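Local coordinates for protein glycosyltransferase (duf1792) (Streptococcus sanguinis, PDB 5V4A) that probably transfers a sugar from a UDP-linked donor as the GT-D-fold glycosyltransferase part of a longer streptococcal protein, and is seen here holding UDP, at residues A[40-44]-A[200-204]; A[44-50]-A[174-178]. All coordinates share one frame; numbering follows the deposited sequence.

Interaction 1: residues A[40-44]-A[200-204]. With UDP (uridine-5'-diphosphate), chain C.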
ATOM      1  N   SER A  40      35.517   7.271  -7.564  1.00 31.13           N
ATOM      2  CA  SER A  40      34.585   8.366  -7.334  1.00 17.66           C
ATOM      3  C   SER A  40      33.339   8.153  -8.183  1.00 16.97           C
ATOM      4  O   SER A  40      33.375   7.470  -9.213  1.00 23.02           O
ATOM      5  CB  SER A  40      35.216   9.721  -7.674  1.00 17.85           C
ATOM      6  OG  SER A  40      36.369   9.973  -6.878  1.00 18.57           O
ATOM      7  N   ILE A  41      32.227   8.727  -7.733  1.00 21.21           N
ATOM      8  CA  ILE A  41      31.005   8.772  -8.527  1.00 19.74           C
ATOM      9  C   ILE A  41      30.634  10.237  -8.781  1.00 14.53           C
ATOM     10  O   ILE A  41      31.186  11.155  -8.173  1.00 20.51           O
ATOM     11  CB  ILE A  41      29.845   7.994  -7.865  1.00 17.33           C
ATOM     12  CG1 ILE A  41      29.432   8.613  -6.538  1.00 13.78           C
ATOM     13  CG2 ILE A  41      30.241   6.547  -7.658  1.00 15.24           C
ATOM     14  CD1 ILE A  41      28.177   7.956  -5.956  1.00 16.20           C
ATOM     15  N   VAL A  42      29.652  10.450  -9.665  1.00 16.89           N
ATOM     16  CA  VAL A  42      29.422  11.801 -10.174  1.00 18.37           C
ATOM     17  C   VAL A  42      29.061  12.773  -9.052  1.00 15.80           C
ATOM     18  O   VAL A  42      29.603  13.883  -8.991  1.00 20.60           O
ATOM     19  CB  VAL A  42      28.363  11.797 -11.290  1.00 26.26           C
ATOM     20  CG1 VAL A  42      27.980  13.232 -11.655  1.00 22.74           C
ATOM     21  CG2 VAL A  42      28.915  11.094 -12.523  1.00 29.18           C
ATOM     22  N   TYR A  43      28.175  12.386  -8.127  1.00 16.54           N
ATOM     23  CA  TYR A  43      27.872  13.327  -7.057  1.00 11.65           C
ATOM     24  C   TYR A  43      28.526  12.954  -5.722  1.00 16.82           C
ATOM     25  O   TYR A  43      28.140  13.493  -4.680  1.00 19.20           O
ATOM     26  CB  TYR A  43      26.358  13.537  -6.883  1.00 10.68           C
ATOM     27  CG  TYR A  43      25.482  12.322  -6.687  1.00 14.29           C
ATOM     28  CD1 TYR A  43      25.778  11.367  -5.734  1.00 15.46           C
ATOM     29  CD2 TYR A  43      24.280  12.197  -7.392  1.00 24.88           C
ATOM     30  CE1 TYR A  43      24.940  10.263  -5.534  1.00 28.83           C
ATOM     31  CE2 TYR A  43      23.443  11.117  -7.203  1.00 15.54           C
ATOM     32  CZ  TYR A  43      23.773  10.148  -6.274  1.00 28.32           C
ATOM     33  OH  TYR A  43      22.935   9.068  -6.090  1.00 43.01           O
ATOM     34  N   GLN A  44      29.557  12.115  -5.732  1.00 19.26           N
ATOM     35  CA  GLN A  44      30.344  11.900  -4.515  1.00 15.01           C
ATOM     36  C   GLN A  44      31.758  11.477  -4.880  1.00 14.40           C
ATOM     37  O   GLN A  44      31.951  10.390  -5.428  1.00 14.83           O
ATOM     38  CB  GLN A  44      29.684  10.865  -3.608  1.00 14.47           C
ATOM     39  CG  GLN A  44      30.500  10.628  -2.336  1.00 16.85           C
ATOM     40  CD  GLN A  44      30.709  11.898  -1.520  1.00 15.52           C
ATOM     41  OE1 GLN A  44      29.756  12.467  -0.989  1.00 15.04           O
ATOM     42  NE2 GLN A  44      31.971  12.343  -1.410  1.00 20.63           N
ATOM     43  N   LEU A 200      20.202  11.323  -0.214  1.00 12.68           N
ATOM     44  CA  LEU A 200      21.507  11.960  -0.096  1.00 18.79           C
ATOM     45  C   LEU A 200      22.644  11.056  -0.553  1.00 18.02           C
ATOM     46  O   LEU A 200      23.762  11.172  -0.041  1.00 26.70           O
ATOM     47  CB  LEU A 200      21.750  12.415   1.359  1.00 16.16           C
ATOM     48  CG  LEU A 200      22.713  13.578   1.659  1.00 18.43           C
ATOM     49  CD1 LEU A 200      22.272  14.908   1.030  1.00 20.30           C
ATOM     50  CD2 LEU A 200      22.938  13.720   3.187  1.00 15.19           C
ATOM     51  N   GLY A 201      22.398  10.194  -1.540  1.00 15.18           N
ATOM     52  CA  GLY A 201      23.443   9.366  -2.101  1.00 14.12           C
ATOM     53  C   GLY A 201      24.165   8.542  -1.057  1.00 15.59           C
ATOM     54  O   GLY A 201      23.553   8.038  -0.102  1.00 14.00           O
ATOM     55  N   PRO A 202      25.490   8.407  -1.205  1.00 19.71           N
ATOM     56  CA  PRO A 202      26.259   7.584  -0.257  1.00 15.55           C
ATOM     57  C   PRO A 202      26.262   8.134   1.165  1.00 19.67           C
ATOM     58  O   PRO A 202      26.362   7.350   2.118  1.00 19.03           O
ATOM     59  CB  PRO A 202      27.666   7.561  -0.879  1.00 16.46           C
ATOM     60  CG  PRO A 202      27.472   7.996  -2.303  1.00 16.55           C
ATOM     61  CD  PRO A 202      26.346   8.952  -2.276  1.00 16.55           C
ATOM     62  N   THR A 203      26.163   9.457   1.337  1.00 15.51           N
ATOM     63  CA  THR A 203      26.070  10.037   2.673  1.00 15.42           C
ATOM     64  C   THR A 203      24.781   9.614   3.378  1.00 15.15           C
ATOM     65  O   THR A 203      24.764   9.476   4.608  1.00 17.28           O
ATOM     66  CB  THR A 203      26.171  11.564   2.596  1.00 15.18           C
ATOM     67  OG1 THR A 203      27.358  11.922   1.875  1.00 15.92           O
ATOM     68  CG2 THR A 203      26.177  12.217   3.982  1.00 15.23           C
ATOM     69  N   ALA A 204      23.704   9.392   2.625  1.00 16.53           N
ATOM     70  CA  ALA A 204      22.470   8.930   3.253  1.00 15.21           C
ATOM     71  C   ALA A 204      22.683   7.622   4.010  1.00 19.08           C
ATOM     72  O   ALA A 204      22.060   7.396   5.059  1.00 14.67           O
ATOM     73  CB  ALA A 204      21.369   8.760   2.199  1.00 12.69           C
TER
HETATM   74  N1  UDP C 301      22.503  13.582  -3.379  1.00 11.34           N
HETATM   75  C2  UDP C 301      22.699  14.749  -2.680  1.00 10.60           C
HETATM   76  N3  UDP C 301      23.988  14.976  -2.275  1.00 14.87           N
HETATM   77  C4  UDP C 301      25.086  14.167  -2.501  1.00 14.81           C
HETATM   78  C5  UDP C 301      24.801  12.969  -3.223  1.00  9.50           C
HETATM   79  C6  UDP C 301      23.539  12.711  -3.622  1.00  9.59           C
HETATM   80  O2  UDP C 301      21.797  15.534  -2.432  1.00 18.30           O
HETATM   81  O4  UDP C 301      26.200  14.504  -2.059  1.00 17.16           O
HETATM   82  C1' UDP C 301      21.108  13.251  -3.776  1.00 15.16           C
HETATM   83  C2' UDP C 301      20.737  13.390  -5.247  1.00 20.59           C
HETATM   84  O2' UDP C 301      20.523  14.755  -5.601  1.00 16.95           O
HETATM   85  C3' UDP C 301      19.455  12.529  -5.285  1.00 18.77           C
HETATM   86  C4' UDP C 301      19.703  11.463  -4.199  1.00 18.02           C
HETATM   87  O4' UDP C 301      20.882  11.892  -3.484  1.00 13.61           O
HETATM   88  O3' UDP C 301      18.292  13.257  -4.910  1.00 17.53           O
HETATM   89  C5' UDP C 301      19.873  10.047  -4.696  1.00 12.73           C
HETATM   90  O5' UDP C 301      20.271   9.132  -3.651  1.00 10.41           O
HETATM   91  PA  UDP C 301      20.643   7.631  -3.983  1.00 14.88           P
HETATM   92  O1A UDP C 301      21.926   7.557  -4.807  1.00 21.32           O
HETATM   93  O2A UDP C 301      20.616   6.891  -2.697  1.00 18.96           O
HETATM   94  O3A UDP C 301      19.436   7.126  -4.962  1.00 16.29           O
HETATM   95  PB  UDP C 301      18.946   5.698  -5.461  1.00 14.72           P
HETATM   96  O1B UDP C 301      19.883   4.735  -4.721  1.00 17.49           O
HETATM   97  O2B UDP C 301      19.276   5.725  -6.972  1.00 14.63           O
HETATM   98  O3B UDP C 301      17.500   5.466  -5.143  1.00 17.22           O
HETATM   99  O   HOH W   1      27.246  11.869  -0.765  1.00 20.15           O
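Ile41, Tyr43 and Gln44 close over Pro202 of segment 200-204, and this packing is apolar. CD1 of Ile41 reaches toward CG of Pro202, 3.7 Å away, while the Gln44 side chain and the proline run past each other in opposite directions, CB nearest to CG. Pro202 CD lies at the edge of the Tyr43 ring, 3.8 Å from CE1. No direct hydrogen bond joins the two segments; a water does the polar work. It donates to Gln44 OE1 at 2.6 Å, accepts from Thr203 OG1 at 2.6 Å and donates to O4 of the UDP uracil at 3.1 Å, tying both segments to the base. UDP touches both segments. Uracil C6 sits 3.3 Å above the centre of the Tyr43 ring, which is swung there by a chi1 of 54° that sets CG between the backbone N and the carbonyl carbon. On the other segment, Gly201 N donates to O5' of UDP at 3.2 Å. Gly201 has a positive phi, and its CA lies 3.9 Å from Tyr43 CE1. The type I turn from Ile41 to Gln44 belongs to the loop between helices 30-36 and 48-58. Leu35 of the former and Leu50 of the latter both touch Pro202, and helix 201-213 follows strand 195-199 of the parallel sheet.

Interaction 2: residues A[44-50]-A[174-178]. With UDP (uridine-5'-diphosphate), chain C.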
ATOM      1  N   GLN A  44      29.557  12.115  -5.732  1.00 19.26           N
ATOM      2  CA  GLN A  44      30.344  11.900  -4.515  1.00 15.01           C
ATOM      3  C   GLN A  44      31.758  11.477  -4.880  1.00 14.40           C
ATOM      4  O   GLN A  44      31.951  10.390  -5.428  1.00 14.83           O
ATOM      5  CB  GLN A  44      29.684  10.865  -3.608  1.00 14.47           C
ATOM      6  CG  GLN A  44      30.500  10.628  -2.336  1.00 16.85           C
ATOM      7  CD  GLN A  44      30.709  11.898  -1.520  1.00 15.52           C
ATOM      8  OE1 GLN A  44      29.756  12.467  -0.989  1.00 15.04           O
ATOM      9  NE2 GLN A  44      31.971  12.343  -1.410  1.00 20.63           N
ATOM     10  N   ASP A  45      32.740  12.339  -4.577  1.00 16.09           N
ATOM     11  CA  ASP A  45      34.141  11.989  -4.760  1.00 16.07           C
ATOM     12  C   ASP A  45      34.577  10.903  -3.777  1.00 20.25           C
ATOM     13  O   ASP A  45      34.070  10.800  -2.654  1.00 21.29           O
ATOM     14  CB  ASP A  45      35.067  13.197  -4.548  1.00 21.23           C
ATOM     15  CG  ASP A  45      34.806  14.341  -5.519  1.00 37.97           C
ATOM     16  OD1 ASP A  45      34.056  14.159  -6.506  1.00 40.96           O
ATOM     17  OD2 ASP A  45      35.389  15.427  -5.297  1.00 40.02           O
ATOM     18  N   PHE A  46      35.568  10.120  -4.195  1.00 19.68           N
ATOM     19  CA  PHE A  46      36.133   9.117  -3.309  1.00 26.48           C
ATOM     20  C   PHE A  46      36.661   9.771  -2.040  1.00 24.00           C
ATOM     21  O   PHE A  46      37.351  10.798  -2.088  1.00 24.13           O
ATOM     22  CB  PHE A  46      37.261   8.348  -4.007  1.00 22.18           C
ATOM     23  CG  PHE A  46      38.055   7.474  -3.072  1.00 21.03           C
ATOM     24  CD1 PHE A  46      39.300   7.877  -2.623  1.00 21.08           C
ATOM     25  CD2 PHE A  46      37.553   6.251  -2.632  1.00 24.32           C
ATOM     26  CE1 PHE A  46      40.039   7.074  -1.749  1.00 26.83           C
ATOM     27  CE2 PHE A  46      38.278   5.446  -1.753  1.00 20.83           C
ATOM     28  CZ  PHE A  46      39.528   5.858  -1.322  1.00 21.72           C
ATOM     29  N   ASP A  47      36.332   9.160  -0.910  1.00 18.24           N
ATOM     30  CA  ASP A  47      36.808   9.510   0.419  1.00 28.10           C
ATOM     31  C   ASP A  47      37.061   8.183   1.117  1.00 24.72           C
ATOM     32  O   ASP A  47      36.171   7.327   1.138  1.00 24.14           O
ATOM     33  CB  ASP A  47      35.788  10.357   1.185  1.00 31.95           C
ATOM     34  CG  ASP A  47      36.221  10.658   2.616  1.00 34.59           C
ATOM     35  OD1 ASP A  47      36.327   9.715   3.430  1.00 39.12           O
ATOM     36  OD2 ASP A  47      36.422  11.848   2.938  1.00 35.03           O
ATOM     37  N   PRO A  48      38.269   7.943   1.631  1.00 22.70           N
ATOM     38  CA  PRO A  48      38.563   6.620   2.196  1.00 20.81           C
ATOM     39  C   PRO A  48      37.731   6.306   3.430  1.00 24.60           C
ATOM     40  O   PRO A  48      37.426   5.133   3.682  1.00 23.15           O
ATOM     41  CB  PRO A  48      40.062   6.704   2.526  1.00 22.13           C
ATOM     42  CG  PRO A  48      40.294   8.161   2.741  1.00 22.12           C
ATOM     43  CD  PRO A  48      39.412   8.859   1.746  1.00 23.02           C
ATOM     44  N   GLU A  49      37.390   7.314   4.237  1.00 20.00           N
ATOM     45  CA  GLU A  49      36.572   7.051   5.414  1.00 19.63           C
ATOM     46  C   GLU A  49      35.154   6.639   5.021  1.00 18.53           C
ATOM     47  O   GLU A  49      34.596   5.710   5.610  1.00 18.43           O
ATOM     48  CB  GLU A  49      36.566   8.270   6.332  1.00 26.06           C
ATOM     49  CG  GLU A  49      37.855   8.390   7.144  1.00 43.31           C
ATOM     50  CD  GLU A  49      37.938   9.668   7.950  1.00 57.23           C
ATOM     51  OE1 GLU A  49      37.576  10.739   7.418  1.00 61.65           O
ATOM     52  OE2 GLU A  49      38.370   9.600   9.120  1.00 64.43           O
ATOM     53  N   LEU A  50      34.574   7.313   4.024  1.00 18.90           N
ATOM     54  CA  LEU A  50      33.259   6.948   3.505  1.00 16.80           C
ATOM     55  C   LEU A  50      33.244   5.520   2.963  1.00 17.04           C
ATOM     56  O   LEU A  50      32.394   4.708   3.346  1.00 16.73           O
ATOM     57  CB  LEU A  50      32.850   7.938   2.409  1.00 25.08           C
ATOM     58  CG  LEU A  50      31.593   7.611   1.619  1.00 15.24           C
ATOM     59  CD1 LEU A  50      30.439   7.458   2.541  1.00 14.65           C
ATOM     60  CD2 LEU A  50      31.293   8.693   0.581  1.00 16.14           C
ATOM     61  N   ARG A 174      26.126  17.567  -3.954  1.00 14.61           N
ATOM     62  CA  ARG A 174      27.167  16.599  -4.251  1.00 14.92           C
ATOM     63  C   ARG A 174      28.211  16.720  -3.158  1.00 15.11           C
ATOM     64  O   ARG A 174      28.315  17.757  -2.501  1.00 20.45           O
ATOM     65  CB  ARG A 174      27.810  16.858  -5.627  1.00 15.68           C
ATOM     66  CG  ARG A 174      28.513  18.198  -5.709  1.00 17.04           C
ATOM     67  CD  ARG A 174      28.936  18.485  -7.150  1.00 24.33           C
ATOM     68  NE  ARG A 174      29.927  19.562  -7.246  1.00 29.27           N
ATOM     69  CZ  ARG A 174      31.240  19.389  -7.112  1.00 34.98           C
ATOM     70  NH1 ARG A 174      31.736  18.176  -6.885  1.00 34.64           N
ATOM     71  NH2 ARG A 174      32.065  20.429  -7.222  1.00 33.07           N
ATOM     72  N   ASN A 175      28.989  15.655  -2.968  1.00 15.21           N
ATOM     73  CA  ASN A 175      30.053  15.649  -1.961  1.00 15.48           C
ATOM     74  C   ASN A 175      29.515  16.032  -0.575  1.00 20.75           C
ATOM     75  O   ASN A 175      30.139  16.793   0.170  1.00 19.12           O
ATOM     76  CB  ASN A 175      31.185  16.596  -2.367  1.00 20.79           C
ATOM     77  CG  ASN A 175      31.986  16.100  -3.564  1.00 20.43           C
ATOM     78  OD1 ASN A 175      31.849  14.960  -4.016  1.00 19.72           O
ATOM     79  ND2 ASN A 175      32.816  16.980  -4.104  1.00 27.05           N
ATOM     80  N   ALA A 176      28.325  15.530  -0.230  1.00 14.31           N
ATOM     81  CA  ALA A 176      27.736  15.874   1.065  1.00 13.92           C
ATOM     82  C   ALA A 176      28.483  15.229   2.224  1.00 16.51           C
ATOM     83  O   ALA A 176      28.360  15.694   3.365  1.00 14.26           O
ATOM     84  CB  ALA A 176      26.264  15.455   1.134  1.00 13.18           C
ATOM     85  N   TYR A 177      29.241  14.170   1.957  1.00 18.52           N
ATOM     86  CA  TYR A 177      29.916  13.473   3.042  1.00 21.06           C
ATOM     87  C   TYR A 177      30.826  14.400   3.841  1.00 17.88           C
ATOM     88  O   TYR A 177      31.005  14.199   5.048  1.00 26.44           O
ATOM     89  CB  TYR A 177      30.716  12.287   2.513  1.00 14.75           C
ATOM     90  CG  TYR A 177      31.334  11.504   3.652  1.00 20.71           C
ATOM     91  CD1 TYR A 177      30.592  10.523   4.302  1.00 20.88           C
ATOM     92  CD2 TYR A 177      32.641  11.753   4.095  1.00 20.00           C
ATOM     93  CE1 TYR A 177      31.126   9.807   5.360  1.00 28.87           C
ATOM     94  CE2 TYR A 177      33.180  11.032   5.155  1.00 15.93           C
ATOM     95  CZ  TYR A 177      32.406  10.063   5.780  1.00 24.41           C
ATOM     96  OH  TYR A 177      32.914   9.335   6.829  1.00 30.48           O
ATOM     97  N   SER A 178      31.410  15.418   3.208  1.00 15.48           N
ATOM     98  CA  SER A 178      32.307  16.269   3.985  1.00 29.79           C
ATOM     99  C   SER A 178      31.577  17.071   5.059  1.00 24.74           C
ATOM    100  O   SER A 178      32.235  17.631   5.942  1.00 20.48           O
ATOM    101  CB  SER A 178      33.080  17.222   3.067  1.00 32.47           C
ATOM    102  OG  SER A 178      32.292  18.334   2.704  1.00 35.15           O
TER
HETATM  103  N1  UDP C 301      22.503  13.582  -3.379  1.00 11.34           N
HETATM  104  C2  UDP C 301      22.699  14.749  -2.680  1.00 10.60           C
HETATM  105  N3  UDP C 301      23.988  14.976  -2.275  1.00 14.87           N
HETATM  106  C4  UDP C 301      25.086  14.167  -2.501  1.00 14.81           C
HETATM  107  C5  UDP C 301      24.801  12.969  -3.223  1.00  9.50           C
HETATM  108  C6  UDP C 301      23.539  12.711  -3.622  1.00  9.59           C
HETATM  109  O2  UDP C 301      21.797  15.534  -2.432  1.00 18.30           O
HETATM  110  O4  UDP C 301      26.200  14.504  -2.059  1.00 17.16           O
HETATM  111  C1' UDP C 301      21.108  13.251  -3.776  1.00 15.16           C
HETATM  112  C2' UDP C 301      20.737  13.390  -5.247  1.00 20.59           C
HETATM  113  O2' UDP C 301      20.523  14.755  -5.601  1.00 16.95           O
HETATM  114  C3' UDP C 301      19.455  12.529  -5.285  1.00 18.77           C
HETATM  115  C4' UDP C 301      19.703  11.463  -4.199  1.00 18.02           C
HETATM  116  O4' UDP C 301      20.882  11.892  -3.484  1.00 13.61           O
HETATM  117  O3' UDP C 301      18.292  13.257  -4.910  1.00 17.53           O
HETATM  118  C5' UDP C 301      19.873  10.047  -4.696  1.00 12.73           C
HETATM  119  O5' UDP C 301      20.271   9.132  -3.651  1.00 10.41           O
HETATM  120  PA  UDP C 301      20.643   7.631  -3.983  1.00 14.88           P
HETATM  121  O1A UDP C 301      21.926   7.557  -4.807  1.00 21.32           O
HETATM  122  O2A UDP C 301      20.616   6.891  -2.697  1.00 18.96           O
HETATM  123  O3A UDP C 301      19.436   7.126  -4.962  1.00 16.29           O
HETATM  124  PB  UDP C 301      18.946   5.698  -5.461  1.00 14.72           P
HETATM  125  O1B UDP C 301      19.883   4.735  -4.721  1.00 17.49           O
HETATM  126  O2B UDP C 301      19.276   5.725  -6.972  1.00 14.63           O
HETATM  127  O3B UDP C 301      17.500   5.466  -5.143  1.00 17.22           O
HETATM  128  O   HOH W   2      32.810  14.550   0.413  1.00 23.03           O
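The loop leaving strand 165-171 forms part of the UDP pocket, and here Asn175 and Tyr177 of that loop fasten it to the residues leading into helix 48-58 and to its first turn. Asn175 OD1 accepts from Asp45 N at 2.8 Å in a nearly straight bond, with the donor tilted 24° from the carbonyl plane. The amide's other end gives a weak bond from ND2 to Asp45 OD2, its plane turned 71° from the carboxylate. Deeper in, Gln44 OE1 takes a weak bond from Tyr177 N at 3.4 Å, and NE2 donates one N-H to Asp45 O at 2.9 Å, on a lone pair and in the amide plane, which fixes how the glutamine amide is turned. NE2 also donates to a water that accepts weakly from Ser178 N. Beyond these bonds lies the Tyr177 ring, carried toward the helix by CG standing opposite the backbone N (chi1 -176°). Leu50 CB rests over its face, 3.8 Å from the centroid, a CH-pi contact, and Leu50 CD1 packs on CD1 of the ring at 3.5 Å. Asp47 OD1 approaches the ring obliquely while capping the helix, accepting from Leu50 N at 3.0 Å and weakly from Glu49 N. An Asp N-cap thus starts the helix beside a loop whose backbone, at Ala176 N, binds uracil O4 at 3.0 Å, in keeping with the nucleotide-binding site of this GT-D domain.

In the fold
The two contacts lie side by side, their centres about 7 Å apart, and share Gln44. Along the chain the order is 40-44, 44-50, 174-178 and 200-204, so interaction 2 is bracketed by the segments of interaction 1. One piece, from the loop after helix 30-36 into helix 48-58, therefore faces the segments that follow strands 165-171 and 195-199, which are separated by 142-148 in the five-stranded parallel sheet. Further bonds join the contacts: Ser40 OG with Phe46 N, and the backbones of Tyr43 and Asn175. Both touch UDP, interaction 1 at the uracil face, at O5' and through a water at O4, interaction 2 at O4 directly. Together they make one wall of the nucleotide pocket.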